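Local atomic coordinates of putative P450-like enzyme (Streptomyces himastatinicus ATCC 53653, PDB entry 5Z9J), a protein that binds heme and probably acts as a cytochrome P450 monooxygenase in the secondary metabolism of a Streptomyces. Residues Ile70-Phe75 with Lys221-Gln226; Ala150-Trp155 with Arg190-Glu195; Phe54-Met59 with His77-Lys82. All coordinates share one frame; numbering follows the deposited sequence.

Interaction 1: Ile70-Phe75 with Lys221-Gln226. With HEM (protoporphyrin IX containing Fe), chain E.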
loop_
_atom_site.group_PDB
_atom_site.type_symbol
_atom_site.label_atom_id
_atom_site.label_comp_id
_atom_site.label_asym_id
_atom_site.label_seq_id
_atom_site.Cartn_x
_atom_site.Cartn_y
_atom_site.Cartn_z
ATOM N N ILE A 70 -5.987 -20.455 9.349
ATOM C CA ILE A 70 -6.133 -19.979 7.982
ATOM C C ILE A 70 -5.449 -18.620 7.717
ATOM O O ILE A 70 -4.906 -18.398 6.635
ATOM C CB ILE A 70 -7.612 -19.908 7.607
ATOM C CG1 ILE A 70 -8.199 -21.309 7.633
ATOM C CG2 ILE A 70 -7.811 -19.283 6.220
ATOM C CD1 ILE A 70 -9.616 -21.328 7.362
ATOM N N VAL A 71 -5.526 -17.692 8.668
ATOM C CA VAL A 71 -4.913 -16.384 8.469
ATOM C C VAL A 71 -3.487 -16.232 8.990
ATOM O O VAL A 71 -2.868 -15.191 8.780
ATOM C CB VAL A 71 -5.762 -15.274 9.126
ATOM C CG1 VAL A 71 -7.135 -15.224 8.510
ATOM C CG2 VAL A 71 -5.893 -15.539 10.643
ATOM N N GLU A 72 -2.941 -17.253 9.630
ATOM C CA GLU A 72 -1.587 -17.102 10.195
ATOM C C GLU A 72 -0.482 -16.965 9.141
ATOM O O GLU A 72 -0.476 -17.662 8.108
ATOM C CB GLU A 72 -1.261 -18.246 11.157
ATOM C CG GLU A 72 -1.048 -19.570 10.483
ATOM C CD GLU A 72 -0.597 -20.615 11.450
ATOM O OE1 GLU A 72 -0.279 -20.242 12.602
ATOM O OE2 GLU A 72 -0.615 -21.807 11.082
ATOM N N GLY A 73 0.460 -16.069 9.442
ATOM C CA GLY A 73 1.530 -15.671 8.533
ATOM C C GLY A 73 1.303 -14.247 8.028
ATOM O O GLY A 73 2.217 -13.571 7.583
ATOM N N ASP A 74 0.067 -13.781 8.118
ATOM C CA ASP A 74 -0.225 -12.409 7.733
ATOM C C ASP A 74 0.157 -11.511 8.871
ATOM O O ASP A 74 -0.702 -11.047 9.640
ATOM C CB ASP A 74 -1.684 -12.225 7.362
ATOM C CG ASP A 74 -1.986 -10.829 6.914
ATOM O OD1 ASP A 74 -1.039 -10.051 6.725
ATOM O OD2 ASP A 74 -3.170 -10.512 6.711
ATOM N N PHE A 75 1.449 -11.225 8.953
ATOM C CA PHE A 75 1.982 -10.448 10.061
ATOM C C PHE A 75 1.507 -9.001 10.069
ATOM O O PHE A 75 1.730 -8.291 11.040
ATOM C CB PHE A 75 3.508 -10.511 10.065
ATOM C CG PHE A 75 4.133 -10.069 8.804
ATOM C CD1 PHE A 75 4.376 -10.978 7.777
ATOM C CD2 PHE A 75 4.493 -8.737 8.627
ATOM C CE1 PHE A 75 4.971 -10.566 6.594
ATOM C CE2 PHE A 75 5.089 -8.306 7.448
ATOM C CZ PHE A 75 5.333 -9.236 6.413
ATOM N N LYS A 221 9.670 -25.338 10.164
ATOM C CA LYS A 221 9.477 -24.654 8.883
ATOM C C LYS A 221 8.032 -24.180 8.687
ATOM O O LYS A 221 7.113 -24.622 9.390
ATOM C CB LYS A 221 9.897 -25.569 7.732
ATOM C CG LYS A 221 11.361 -25.952 7.763
ATOM C CD LYS A 221 11.650 -27.121 6.832
ATOM C CE LYS A 221 12.751 -27.998 7.410
ATOM N NZ LYS A 221 12.261 -29.233 8.111
ATOM N N LEU A 222 7.823 -23.324 7.688
ATOM C CA LEU A 222 6.504 -22.769 7.438
ATOM C C LEU A 222 5.650 -23.710 6.630
ATOM O O LEU A 222 6.129 -24.438 5.765
ATOM C CB LEU A 222 6.579 -21.427 6.698
ATOM C CG LEU A 222 7.253 -20.236 7.378
ATOM C CD1 LEU A 222 8.720 -20.463 7.606
ATOM C CD2 LEU A 222 7.053 -18.960 6.551
ATOM N N ASN A 223 4.362 -23.665 6.927
ATOM C CA ASN A 223 3.383 -24.412 6.173
ATOM C C ASN A 223 2.828 -23.630 4.990
ATOM O O ASN A 223 3.239 -22.487 4.729
ATOM C CB ASN A 223 2.258 -24.879 7.105
ATOM C CG ASN A 223 1.595 -23.742 7.851
ATOM O OD1 ASN A 223 1.326 -22.671 7.303
ATOM N ND2 ASN A 223 1.298 -23.988 9.119
ATOM N N ASP A 224 1.885 -24.242 4.284
ATOM C CA ASP A 224 1.383 -23.651 3.065
ATOM C C ASP A 224 0.632 -22.386 3.386
ATOM O O ASP A 224 0.727 -21.413 2.641
ATOM C CB ASP A 224 0.450 -24.611 2.340
ATOM C CG ASP A 224 1.152 -25.836 1.819
ATOM O OD1 ASP A 224 2.366 -25.771 1.546
ATOM O OD2 ASP A 224 0.477 -26.881 1.718
ATOM N N SER A 225 -0.066 -22.383 4.517
ATOM C CA SER A 225 -0.869 -21.227 4.882
ATOM C C SER A 225 0.025 -20.034 5.284
ATOM O O SER A 225 -0.219 -18.885 4.907
ATOM C CB SER A 225 -1.854 -21.604 6.003
ATOM O OG SER A 225 -2.711 -20.520 6.316
ATOM N N GLN A 226 1.106 -20.310 5.996
ATOM C CA GLN A 226 2.031 -19.246 6.341
ATOM C C GLN A 226 2.695 -18.645 5.099
ATOM O O GLN A 226 2.780 -17.418 4.961
ATOM C CB GLN A 226 3.085 -19.767 7.301
ATOM C CG GLN A 226 2.496 -20.094 8.667
ATOM C CD GLN A 226 3.502 -20.704 9.625
ATOM O OE1 GLN A 226 4.113 -21.744 9.337
ATOM N NE2 GLN A 226 3.707 -20.040 10.762
HETATM C CHA HEM E . 3.322 -1.966 5.694
HETATM C CHB HEM E . 2.350 1.727 2.789
HETATM C CHC HEM E . 4.825 -0.510 -0.712
HETATM C CHD HEM E . 4.948 -4.545 1.846
HETATM C C1A HEM E . 2.843 -0.742 5.283
HETATM C C2A HEM E . 2.115 0.258 6.068
HETATM C C3A HEM E . 1.862 1.294 5.265
HETATM C C4A HEM E . 2.407 0.973 3.937
HETATM C CMA HEM E . 1.108 2.574 5.652
HETATM C CAA HEM E . 1.722 0.155 7.556
HETATM C CBA HEM E . 0.484 -0.731 7.747
HETATM C CGA HEM E . -0.097 -0.610 9.161
HETATM O O1A HEM E . -1.199 -1.144 9.442
HETATM O O2A HEM E . 0.524 -0.012 10.058
HETATM C C1B HEM E . 2.995 1.467 1.613
HETATM C C2B HEM E . 3.148 2.412 0.539
HETATM C C3B HEM E . 3.835 1.794 -0.429
HETATM C C4B HEM E . 4.108 0.434 0.008
HETATM C CMB HEM E . 2.591 3.844 0.611
HETATM C CAB HEM E . 4.285 2.309 -1.801
HETATM C CBB HEM E . 4.089 3.558 -2.224
HETATM C C1C HEM E . 5.116 -1.808 -0.336
HETATM C C2C HEM E . 5.866 -2.815 -1.127
HETATM C C3C HEM E . 5.890 -3.920 -0.396
HETATM C C4C HEM E . 5.159 -3.655 0.816
HETATM C CMC HEM E . 6.499 -2.530 -2.502
HETATM C CAC HEM E . 6.487 -5.326 -0.647
HETATM C CBC HEM E . 7.193 -5.657 -1.719
HETATM C C1D HEM E . 4.490 -4.229 3.083
HETATM C C2D HEM E . 4.321 -5.179 4.141
HETATM C C3D HEM E . 3.840 -4.368 5.332
HETATM C C4D HEM E . 3.748 -3.006 4.889
HETATM C CMD HEM E . 4.569 -6.707 4.099
HETATM C CAD HEM E . 3.455 -4.933 6.703
HETATM C CBD HEM E . 4.635 -4.899 7.652
HETATM C CGD HEM E . 4.136 -5.270 9.037
HETATM O O1D HEM E . 2.907 -5.287 9.282
HETATM O O2D HEM E . 4.989 -5.527 9.925
HETATM N NA HEM E . 2.988 -0.249 4.016
HETATM N NB HEM E . 3.578 0.257 1.250
HETATM N NC HEM E . 4.709 -2.395 0.803
HETATM N ND HEM E . 4.175 -2.940 3.557
HETATM FE FE HEM E . 3.999 -1.333 2.465
#
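G73 and Q226 bring their CA atoms to 4.2 Å, an approach that leaves no place for a side chain at G73. A CB there would strike Q226 O, and the positive phi of G73 (109°) would also press it on the carbonyl of E72. G73 sits in a type II beta turn from V71 to D74, at the end of the short helix 68-71. The turn abuts the start of helix 224-238, which corresponds to the first part of the long central helix of the P450 fold. That start carries a capping box. N223 OD1 accepts from Q226 N at 2.7 Å, nearly along the C=O axis. In return, Q226 OE1 takes N223 N on a lone pair at 3.1 Å. This pairing ties the Q226 amide back to N223, and Q226 CG packs 4.0 Å from E72 CG. The E72 side chain, extended beyond CG, crosses N223 at about a right angle, with E72 OE2 3.5 Å from N223 ND2. Q226 CA makes a CA-H...O contact with E72 O. S225 points its CB toward segment 70-75, and its OG is hydrogen-bonded to A69 O. N229 ND2, one turn on in helix 224-238, is hydrogen-bonded to both I70 O and E72 O. Beyond the turn the chain reaches the heme, where F75 CE2 lies 3.4 Å from HEM CBD, at the edge of the F75 ring.

Interaction 2: Ala150-Trp155 with Arg190-Glu195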
loop_
_atom_site.group_PDB
_atom_site.type_symbol
_atom_site.label_atom_id
_atom_site.label_comp_id
_atom_site.label_asym_id
_atom_site.label_seq_id
_atom_site.Cartn_x
_atom_site.Cartn_y
_atom_site.Cartn_z
ATOM N N ALA A 150 -0.681 -13.105 -14.542
ATOM C CA ALA A 150 -2.102 -13.039 -14.875
ATOM C C ALA A 150 -2.983 -13.436 -13.696
ATOM O O ALA A 150 -3.933 -12.742 -13.344
ATOM C CB ALA A 150 -2.401 -13.951 -16.065
ATOM N N LEU A 151 -2.643 -14.574 -13.095
ATOM C CA LEU A 151 -3.412 -15.141 -12.004
ATOM C C LEU A 151 -3.444 -14.162 -10.828
ATOM O O LEU A 151 -4.439 -14.083 -10.101
ATOM C CB LEU A 151 -2.815 -16.485 -11.588
ATOM C CG LEU A 151 -3.440 -17.200 -10.396
ATOM C CD1 LEU A 151 -4.922 -17.385 -10.676
ATOM C CD2 LEU A 151 -2.755 -18.547 -10.151
ATOM N N PHE A 152 -2.376 -13.383 -10.683
ATOM C CA PHE A 152 -2.285 -12.388 -9.610
ATOM C C PHE A 152 -3.154 -11.139 -9.845
ATOM O O PHE A 152 -3.773 -10.615 -8.903
ATOM C CB PHE A 152 -0.820 -11.966 -9.413
ATOM C CG PHE A 152 0.079 -13.066 -8.883
ATOM C CD1 PHE A 152 -0.442 -14.273 -8.450
ATOM C CD2 PHE A 152 1.454 -12.883 -8.817
ATOM C CE1 PHE A 152 0.399 -15.277 -7.957
ATOM C CE2 PHE A 152 2.298 -13.877 -8.327
ATOM C CZ PHE A 152 1.770 -15.072 -7.898
ATOM N N ARG A 153 -3.207 -10.657 -11.087
ATOM C CA ARG A 153 -4.021 -9.477 -11.366
ATOM C C ARG A 153 -5.504 -9.814 -11.200
ATOM O O ARG A 153 -6.294 -8.968 -10.742
ATOM C CB ARG A 153 -3.739 -8.942 -12.775
ATOM C CG ARG A 153 -4.528 -7.707 -13.147
ATOM C CD ARG A 153 -3.691 -6.459 -12.905
ATOM N NE ARG A 153 -4.404 -5.196 -13.097
ATOM C CZ ARG A 153 -5.252 -4.653 -12.228
ATOM N NH1 ARG A 153 -5.521 -5.246 -11.073
ATOM N NH2 ARG A 153 -5.830 -3.499 -12.518
ATOM N N GLN A 154 -5.846 -11.077 -11.473
ATOM C CA GLN A 154 -7.179 -11.607 -11.225
ATOM C C GLN A 154 -7.523 -11.562 -9.745
ATOM O O GLN A 154 -8.566 -11.036 -9.352
ATOM C CB GLN A 154 -7.267 -13.056 -11.723
ATOM C CG GLN A 154 -8.649 -13.673 -11.621
ATOM C CD GLN A 154 -8.732 -15.072 -12.218
ATOM O OE1 GLN A 154 -7.802 -15.544 -12.883
ATOM N NE2 GLN A 154 -9.857 -15.740 -11.984
ATOM N N TRP A 155 -6.617 -12.093 -8.931
ATOM C CA TRP A 155 -6.799 -12.118 -7.490
ATOM C C TRP A 155 -6.872 -10.710 -6.912
ATOM O O TRP A 155 -7.596 -10.470 -5.950
ATOM C CB TRP A 155 -5.650 -12.871 -6.811
ATOM C CG TRP A 155 -5.584 -14.350 -7.072
ATOM C CD1 TRP A 155 -6.517 -15.126 -7.688
ATOM C CD2 TRP A 155 -4.517 -15.225 -6.691
ATOM N NE1 TRP A 155 -6.089 -16.440 -7.727
ATOM C CE2 TRP A 155 -4.864 -16.521 -7.119
ATOM C CE3 TRP A 155 -3.295 -15.032 -6.034
ATOM C CZ2 TRP A 155 -4.038 -17.619 -6.904
ATOM C CZ3 TRP A 155 -2.474 -16.126 -5.824
ATOM C CH2 TRP A 155 -2.848 -17.401 -6.260
ATOM N N ARG A 190 -3.661 -20.720 -1.408
ATOM C CA ARG A 190 -2.918 -21.630 -0.582
ATOM C C ARG A 190 -2.494 -22.809 -1.461
ATOM O O ARG A 190 -1.357 -23.248 -1.395
ATOM C CB ARG A 190 -3.737 -22.118 0.599
ATOM C CG ARG A 190 -2.910 -22.931 1.588
ATOM C CD ARG A 190 -3.746 -23.962 2.295
ATOM N NE ARG A 190 -4.823 -24.407 1.418
ATOM C CZ ARG A 190 -4.764 -25.493 0.649
ATOM N NH1 ARG A 190 -3.673 -26.256 0.648
ATOM N NH2 ARG A 190 -5.799 -25.812 -0.118
ATOM N N ASP A 191 -3.379 -23.231 -2.348
ATOM C CA ASP A 191 -3.059 -24.407 -3.176
ATOM C C ASP A 191 -2.117 -23.996 -4.278
ATOM O O ASP A 191 -1.285 -24.780 -4.704
ATOM C CB ASP A 191 -4.325 -24.995 -3.782
ATOM N N TYR A 192 -2.115 -22.712 -4.604
ATOM C CA TYR A 192 -1.135 -22.207 -5.547
ATOM C C TYR A 192 0.257 -22.183 -4.939
ATOM O O TYR A 192 1.192 -22.821 -5.474
ATOM C CB TYR A 192 -1.501 -20.808 -6.014
ATOM C CG TYR A 192 -0.450 -20.202 -6.893
ATOM C CD1 TYR A 192 -0.403 -20.509 -8.241
ATOM C CD2 TYR A 192 0.499 -19.314 -6.380
ATOM C CE1 TYR A 192 0.549 -19.964 -9.070
ATOM C CE2 TYR A 192 1.462 -18.760 -7.201
ATOM C CZ TYR A 192 1.477 -19.095 -8.550
ATOM O OH TYR A 192 2.413 -18.563 -9.397
ATOM N N TRP A 193 0.382 -21.506 -3.790
ATOM C CA TRP A 193 1.686 -21.408 -3.140
ATOM C C TRP A 193 2.186 -22.805 -2.748
ATOM O O TRP A 193 3.385 -23.051 -2.769
ATOM C CB TRP A 193 1.626 -20.456 -1.960
ATOM C CG TRP A 193 1.370 -19.062 -2.461
ATOM C CD1 TRP A 193 0.276 -18.320 -2.227
ATOM C CD2 TRP A 193 2.237 -18.255 -3.295
ATOM N NE1 TRP A 193 0.377 -17.102 -2.864
ATOM C CE2 TRP A 193 1.573 -17.032 -3.519
ATOM C CE3 TRP A 193 3.495 -18.454 -3.874
ATOM C CZ2 TRP A 193 2.121 -16.001 -4.290
ATOM C CZ3 TRP A 193 4.040 -17.430 -4.652
ATOM C CH2 TRP A 193 3.356 -16.213 -4.836
ATOM N N HIS A 194 1.277 -23.731 -2.469
ATOM C CA HIS A 194 1.686 -25.108 -2.198
ATOM C C HIS A 194 2.516 -25.663 -3.343
ATOM O O HIS A 194 3.557 -26.263 -3.120
ATOM C CB HIS A 194 0.480 -26.008 -2.001
ATOM C CG HIS A 194 0.824 -27.469 -1.897
ATOM N ND1 HIS A 194 1.564 -27.995 -0.860
ATOM C CD2 HIS A 194 0.565 -28.504 -2.733
ATOM C CE1 HIS A 194 1.730 -29.297 -1.049
ATOM N NE2 HIS A 194 1.125 -29.631 -2.174
ATOM N N GLU A 195 2.097 -25.418 -4.575
ATOM C CA GLU A 195 2.835 -25.953 -5.714
ATOM C C GLU A 195 4.109 -25.155 -6.007
ATOM O O GLU A 195 5.101 -25.716 -6.483
ATOM C CB GLU A 195 1.943 -25.981 -6.956
#
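L151 and Y192 mark the nearest backbone approach of two almost antiparallel helices: the axes of segments 150-155 and 190-195 approach to 13.1 Å, and their directions differ by 157°. By their place in the chain, helices 147-163 and 172-202 correspond to the F and G helices of the P450 fold. Large side chains bridge the wide spacing with an aromatic cluster of F152, W155, Y192 and W193. Y192 is its hub. Its CG stands anti to the backbone N (chi1 175°), and F152 and W155 both turn an edge to the same face of its ring. The W155 pair is T-shaped, with the six-membered ring centred 5.5 Å from the Y192 ring and the planes at 88°. W155 CH2 touches both Y192 CB and Y192 CG, 3.7 Å from CG. The F152 pair is an offset edge-to-face contact, and F152 CE1 comes 3.7 Å from Y192 CE2. L151 slides past Y192 in the opposite direction, and its CD2 packs 3.6 Å from Y192 CD1. F152 and W193 meet tip to tip, with F152 CZ 3.6 Å from W193 CH2. W193 NE1 is buried and has no polar partner in the model, while W155 NE1 is hydrogen-bonded to E188 OE2. The cluster also touches the neighbouring helices: W193 rests on S228 and A231 of helix 224-238, F152 on L235 of that helix and on S139 of helix 132-142.

Interaction 3: Phe54-Met59 with His77-Lys82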
loop_
_atom_site.group_PDB
_atom_site.type_symbol
_atom_site.label_atom_id
_atom_site.label_comp_id
_atom_site.label_asym_id
_atom_site.label_seq_id
_atom_site.Cartn_x
_atom_site.Cartn_y
_atom_site.Cartn_z
ATOM N N PHE A 54 -3.109 -0.502 20.926
ATOM C CA PHE A 54 -3.852 -0.430 19.661
ATOM C C PHE A 54 -3.506 -1.568 18.708
ATOM O O PHE A 54 -2.598 -1.453 17.900
ATOM C CB PHE A 54 -3.618 0.920 18.999
ATOM C CG PHE A 54 -4.148 2.085 19.826
ATOM C CD1 PHE A 54 -5.506 2.428 19.805
ATOM C CD2 PHE A 54 -3.296 2.796 20.652
ATOM C CE1 PHE A 54 -5.986 3.526 20.587
ATOM C CE2 PHE A 54 -3.769 3.875 21.448
ATOM C CZ PHE A 54 -5.113 4.230 21.407
ATOM N N SER A 55 -4.275 -2.640 18.798
ATOM C CA SER A 55 -3.992 -3.859 18.066
ATOM C C SER A 55 -4.183 -3.724 16.560
ATOM O O SER A 55 -5.066 -3.035 16.076
ATOM C CB SER A 55 -4.889 -4.974 18.615
ATOM O OG SER A 55 -4.726 -6.170 17.891
ATOM N N SER A 56 -3.368 -4.454 15.815
ATOM C CA SER A 56 -3.527 -4.540 14.377
ATOM C C SER A 56 -4.372 -5.760 14.001
ATOM O O SER A 56 -4.676 -5.988 12.826
ATOM C CB SER A 56 -2.157 -4.611 13.718
ATOM O OG SER A 56 -1.531 -3.336 13.795
ATOM N N ASP A 57 -4.754 -6.556 14.990
ATOM C CA ASP A 57 -5.627 -7.709 14.721
ATOM C C ASP A 57 -7.077 -7.271 14.777
ATOM O O ASP A 57 -7.774 -7.554 15.750
ATOM C CB ASP A 57 -5.358 -8.847 15.705
ATOM C CG ASP A 57 -6.202 -10.093 15.409
ATOM O OD1 ASP A 57 -6.811 -10.176 14.331
ATOM O OD2 ASP A 57 -6.274 -10.984 16.272
ATOM N N THR A 58 -7.542 -6.569 13.749
ATOM C CA THR A 58 -8.871 -5.963 13.787
ATOM C C THR A 58 -10.020 -6.971 13.692
ATOM O O THR A 58 -11.143 -6.692 14.153
ATOM C CB THR A 58 -9.022 -4.929 12.660
ATOM O OG1 THR A 58 -8.659 -5.529 11.404
ATOM C CG2 THR A 58 -8.115 -3.708 12.913
ATOM N N MET A 59 -9.735 -8.135 13.105
ATOM C CA MET A 59 -10.713 -9.226 12.973
ATOM C C MET A 59 -11.165 -9.759 14.331
ATOM O O MET A 59 -12.196 -10.433 14.449
ATOM C CB MET A 59 -10.132 -10.379 12.126
ATOM C CG MET A 59 -11.171 -11.428 11.723
ATOM S SD MET A 59 -10.599 -12.779 10.633
ATOM C CE MET A 59 -9.430 -13.655 11.685
ATOM N N HIS A 77 -1.518 -8.326 10.282
ATOM C CA HIS A 77 -2.571 -8.335 11.276
ATOM C C HIS A 77 -2.149 -9.076 12.526
ATOM O O HIS A 77 -2.964 -9.523 13.283
ATOM C CB HIS A 77 -3.851 -8.941 10.692
ATOM C CG HIS A 77 -4.476 -8.083 9.645
ATOM N ND1 HIS A 77 -4.413 -8.372 8.296
ATOM C CD2 HIS A 77 -5.102 -6.886 9.745
ATOM C CE1 HIS A 77 -5.022 -7.413 7.617
ATOM N NE2 HIS A 77 -5.452 -6.501 8.474
ATOM N N THR A 78 -0.856 -9.165 12.757
ATOM C CA THR A 78 -0.348 -9.879 13.901
ATOM C C THR A 78 0.317 -8.914 14.873
ATOM O O THR A 78 1.101 -8.059 14.436
ATOM C CB THR A 78 0.681 -10.930 13.433
ATOM O OG1 THR A 78 0.057 -11.801 12.477
ATOM C CG2 THR A 78 1.196 -11.728 14.589
ATOM N N ASP A 79 0.097 -9.116 16.171
ATOM C CA ASP A 79 0.672 -8.257 17.231
ATOM C C ASP A 79 1.883 -8.912 17.898
ATOM O O ASP A 79 2.156 -10.088 17.666
ATOM C CB ASP A 79 -0.370 -7.942 18.331
ATOM C CG ASP A 79 -1.574 -7.253 17.811
ATOM O OD1 ASP A 79 -1.489 -6.467 16.844
ATOM O OD2 ASP A 79 -2.651 -7.549 18.337
ATOM N N PRO A 80 2.616 -8.155 18.738
ATOM C CA PRO A 80 3.597 -8.870 19.565
ATOM C C PRO A 80 2.901 -9.887 20.473
ATOM O O PRO A 80 1.731 -9.728 20.763
ATOM C CB PRO A 80 4.253 -7.757 20.400
ATOM C CG PRO A 80 3.340 -6.557 20.265
ATOM C CD PRO A 80 2.667 -6.690 18.946
ATOM N N PRO A 81 3.611 -10.930 20.916
ATOM C CA PRO A 81 5.031 -11.213 20.680
ATOM C C PRO A 81 5.289 -11.953 19.375
ATOM O O PRO A 81 6.440 -12.154 19.010
ATOM C CB PRO A 81 5.399 -12.097 21.882
ATOM C CG PRO A 81 4.121 -12.872 22.136
ATOM C CD PRO A 81 3.001 -11.914 21.842
ATOM N N LYS A 82 4.238 -12.394 18.696
ATOM C CA LYS A 82 4.441 -13.193 17.480
ATOM C C LYS A 82 4.789 -12.391 16.220
ATOM O O LYS A 82 5.351 -12.945 15.281
ATOM C CB LYS A 82 3.216 -14.076 17.211
ATOM C CG LYS A 82 3.158 -15.286 18.145
ATOM C CD LYS A 82 1.985 -16.180 17.833
ATOM C CE LYS A 82 0.648 -15.496 18.160
ATOM N NZ LYS A 82 0.441 -15.219 19.631
#
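D57 and H77 are the closest backbone pair, CA to CA 4.6 Å, where the chain leaving strand 54-55 passes the loop before helix 82-93. The D79 carboxylate joins the two. Its OD1 accepts S56 N at 2.9 Å and its OD2 accepts the S55 hydroxyl at a short 2.5 Å. Each oxygen uses its syn lone pair, so the carboxylate is held at both oxygens. S55 OG stands anti to the backbone N (chi1 176°) and also accepts from D57 N at 2.9 Å, which makes an ST turn. An alanine at D79 would probably leave S56 N without this acceptor and the S55 hydroxyl without its carboxylate mate, weakening the tie between loop and strand end. Farther along, S56 O lies in the plane of the H77 ring, 3.2 Å from CD2 at its edge. H77 ND1 is hydrogen-bonded to D74 OD2. Strand 54-55 is an outer strand of a mixed five-stranded sheet, and S55 shares backbone hydrogen bonds with A290 of strand 287-291. The S56 side chain touches R289 of that strand and H345, both heme-binding residues.

Interaction 2 is the buried contact and is held by aromatic and apolar packing. Interaction 1 lies at the surface, and interaction 3 is partly buried. The last relies on a carboxylate, whereas interaction 1 combines close backbone packing at G73 with side-chain packing of E72 on Q226. Helix 224-238 connects interactions 1 and 2: it supplies the capped end in one and packs against the aromatic cluster of the other. D224 and R190 touch there. Segments 70-75 and 77-82 are separated by one residue, and V71 packs on M59. Interactions 1 and 3 lie near the heme, through F75 and S56 respectively. Interactions 2 and 3 do not touch, their nearest atoms being about 14 Å apart.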